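Long-range contact in galactokinase (Bifidobacterium longum subsp. infantis ATCC 15697 = JCM 1222 = DSM 20088, PDB 6TEQ), which probably phosphorylates galactose with ATP, as a GHMP-family galactokinase, and here holds 2-deoxy-2-fluoro-galactose in its sugar pocket: residues A29-V34 against F65-P70. Numbering follows the deposited sequence.
Sequences AAPEGV and FIALKP
Gly33 and Leu68 form an antiparallel hydrogen-bonded pair at the end of the hairpin of strands 33-42 and 54-70, where Glu32 joins Gly33 opposite Leu68 in a classic beta bulge. Leu68 N donates an almost straight bond (162° at the hydrogen) to Gly33 O, 3.2 Å away. Glu32 N reaches Leu68 O at 2.9 Å, more bent at 132° and with the donor tilted from the carbonyl plane. Gly33 adopts a fully stretched backbone that its lack of a side chain makes easy. Val156 of helix 141-156 touches the side chains of both Glu32 and Leu68. Val34, paired with Ala67, has CG1 anti to its backbone N (chi1 178°), which sets this methyl beside Ile66 O and at the edge of the Phe65 ring, 4.2 Å from CD2; CG2 meets Ala67 CB. An alanine at Val34 would lack both methyls and would probably leave a gap beside Phe65 and Ala67. The small Ala67 lets the ring of Pro31, just before the bulge, close in, CB to CB 4.0 Å, and Phe23 of helix 12-27 covers both. Glu32 crosses Pro70 at about a right angle; proline has no N-H to offer, and the carboxylate OE1 instead lies 3.1 Å from Pro70 CD. The long, extended chain of Lys69 passes CD by Ala30 O, and one water donates to Ala30 O at 2.6 Å while accepting from Lys69 NZ at 3.2 Å.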
loop_
_atom_site.group_PDB
_atom_site.type_symbol
_atom_site.label_atom_id
_atom_site.label_comp_id
_atom_site.label_asym_id
_atom_site.label_seq_id
_atom_site.Cartn_x
_atom_site.Cartn_y
_atom_site.Cartn_z
ATOM N N ALA A 29 -5.701 -18.500 26.437
ATOM C CA ALA A 29 -6.202 -19.460 25.406
ATOM C C ALA A 29 -5.197 -19.580 24.230
ATOM O O ALA A 29 -4.473 -18.602 23.919
ATOM C CB ALA A 29 -7.591 -19.026 24.910
ATOM N N ALA A 30 -5.224 -20.693 23.517
ATOM C CA ALA A 30 -4.566 -20.872 22.197
ATOM C C ALA A 30 -5.395 -20.144 21.144
ATOM O O ALA A 30 -6.612 -20.168 21.208
ATOM C CB ALA A 30 -4.495 -22.329 21.849
ATOM N N PRO A 31 -4.798 -19.499 20.117
ATOM C CA PRO A 31 -5.606 -18.913 19.055
ATOM C C PRO A 31 -6.101 -20.042 18.154
ATOM O O PRO A 31 -5.544 -21.174 18.189
ATOM C CB PRO A 31 -4.608 -18.084 18.263
ATOM C CG PRO A 31 -3.284 -18.765 18.509
ATOM C CD PRO A 31 -3.362 -19.371 19.895
ATOM N N GLU A 32 -7.144 -19.753 17.388
ATOM C CA GLU A 32 -7.677 -20.730 16.392
ATOM C C GLU A 32 -6.664 -20.918 15.267
ATOM O O GLU A 32 -6.547 -22.022 14.758
ATOM C CB GLU A 32 -9.020 -20.259 15.846
ATOM C CG GLU A 32 -9.557 -21.260 14.840
ATOM C CD GLU A 32 -11.020 -21.145 14.498
ATOM O OE1 GLU A 32 -11.785 -20.570 15.343
ATOM O OE2 GLU A 32 -11.366 -21.605 13.362
ATOM N N GLY A 33 -5.897 -19.883 14.901
ATOM C CA GLY A 33 -4.819 -20.014 13.924
ATOM C C GLY A 33 -4.056 -18.687 13.851
ATOM O O GLY A 33 -4.348 -17.752 14.636
ATOM N N VAL A 34 -3.213 -18.566 12.855
ATOM C CA VAL A 34 -2.452 -17.360 12.529
ATOM C C VAL A 34 -2.618 -17.119 11.040
ATOM O O VAL A 34 -2.465 -18.108 10.259
ATOM C CB VAL A 34 -0.988 -17.497 12.940
ATOM C CG1 VAL A 34 -0.191 -16.284 12.570
ATOM C CG2 VAL A 34 -0.806 -17.772 14.440
ATOM N N PHE A 65 1.377 -10.470 11.081
ATOM C CA PHE A 65 0.868 -11.767 11.517
ATOM C C PHE A 65 -0.155 -11.562 12.608
ATOM O O PHE A 65 0.038 -10.739 13.519
ATOM C CB PHE A 65 1.979 -12.659 12.071
ATOM C CG PHE A 65 2.935 -13.084 10.992
ATOM C CD1 PHE A 65 3.944 -12.243 10.596
ATOM C CD2 PHE A 65 2.941 -14.383 10.513
ATOM C CE1 PHE A 65 4.793 -12.629 9.580
ATOM C CE2 PHE A 65 3.763 -14.756 9.467
ATOM C CZ PHE A 65 4.716 -13.884 9.037
ATOM N N ILE A 66 -1.316 -12.155 12.390
ATOM C CA ILE A 66 -2.442 -12.032 13.340
ATOM C C ILE A 66 -2.722 -13.418 13.881
ATOM O O ILE A 66 -3.095 -14.328 13.108
ATOM C CB ILE A 66 -3.710 -11.438 12.757
ATOM C CG1 ILE A 66 -4.794 -11.136 13.814
ATOM C CG2 ILE A 66 -4.220 -12.209 11.552
ATOM C CD1 ILE A 66 -6.077 -10.636 13.222
ATOM N N ALA A 67 -2.597 -13.554 15.187
ATOM C CA ALA A 67 -3.129 -14.758 15.899
ATOM C C ALA A 67 -4.556 -14.383 16.333
ATOM O O ALA A 67 -4.734 -13.334 16.967
ATOM C CB ALA A 67 -2.225 -15.120 17.046
ATOM N N LEU A 68 -5.560 -15.147 15.934
ATOM C CA LEU A 68 -6.959 -14.788 16.225
ATOM C C LEU A 68 -7.767 -15.961 16.737
ATOM O O LEU A 68 -7.517 -17.119 16.319
ATOM C CB LEU A 68 -7.562 -14.200 14.942
ATOM C CG LEU A 68 -9.016 -13.678 15.049
ATOM C CD1 LEU A 68 -9.227 -12.468 14.167
ATOM C CD2 LEU A 68 -10.015 -14.777 14.717
ATOM N N LYS A 69 -8.738 -15.653 17.584
ATOM C CA LYS A 69 -9.763 -16.644 18.005
ATOM C C LYS A 69 -11.084 -15.915 18.032
ATOM O O LYS A 69 -11.174 -14.829 18.588
ATOM C CB LYS A 69 -9.447 -17.267 19.368
ATOM C CG LYS A 69 -10.398 -18.362 19.767
ATOM C CD LYS A 69 -9.968 -19.010 21.052
ATOM C CE LYS A 69 -10.882 -20.155 21.409
ATOM N NZ LYS A 69 -10.614 -20.553 22.780
ATOM N N PRO A 70 -12.141 -16.501 17.450
ATOM C CA PRO A 70 -13.447 -15.835 17.490
ATOM C C PRO A 70 -13.982 -15.932 18.918
ATOM O O PRO A 70 -13.602 -16.819 19.640
ATOM C CB PRO A 70 -14.287 -16.659 16.522
ATOM C CG PRO A 70 -13.653 -18.047 16.571
ATOM C CD PRO A 70 -12.150 -17.811 16.766
HETATM O O HOH W 1 -7.965 -22.204 21.943
#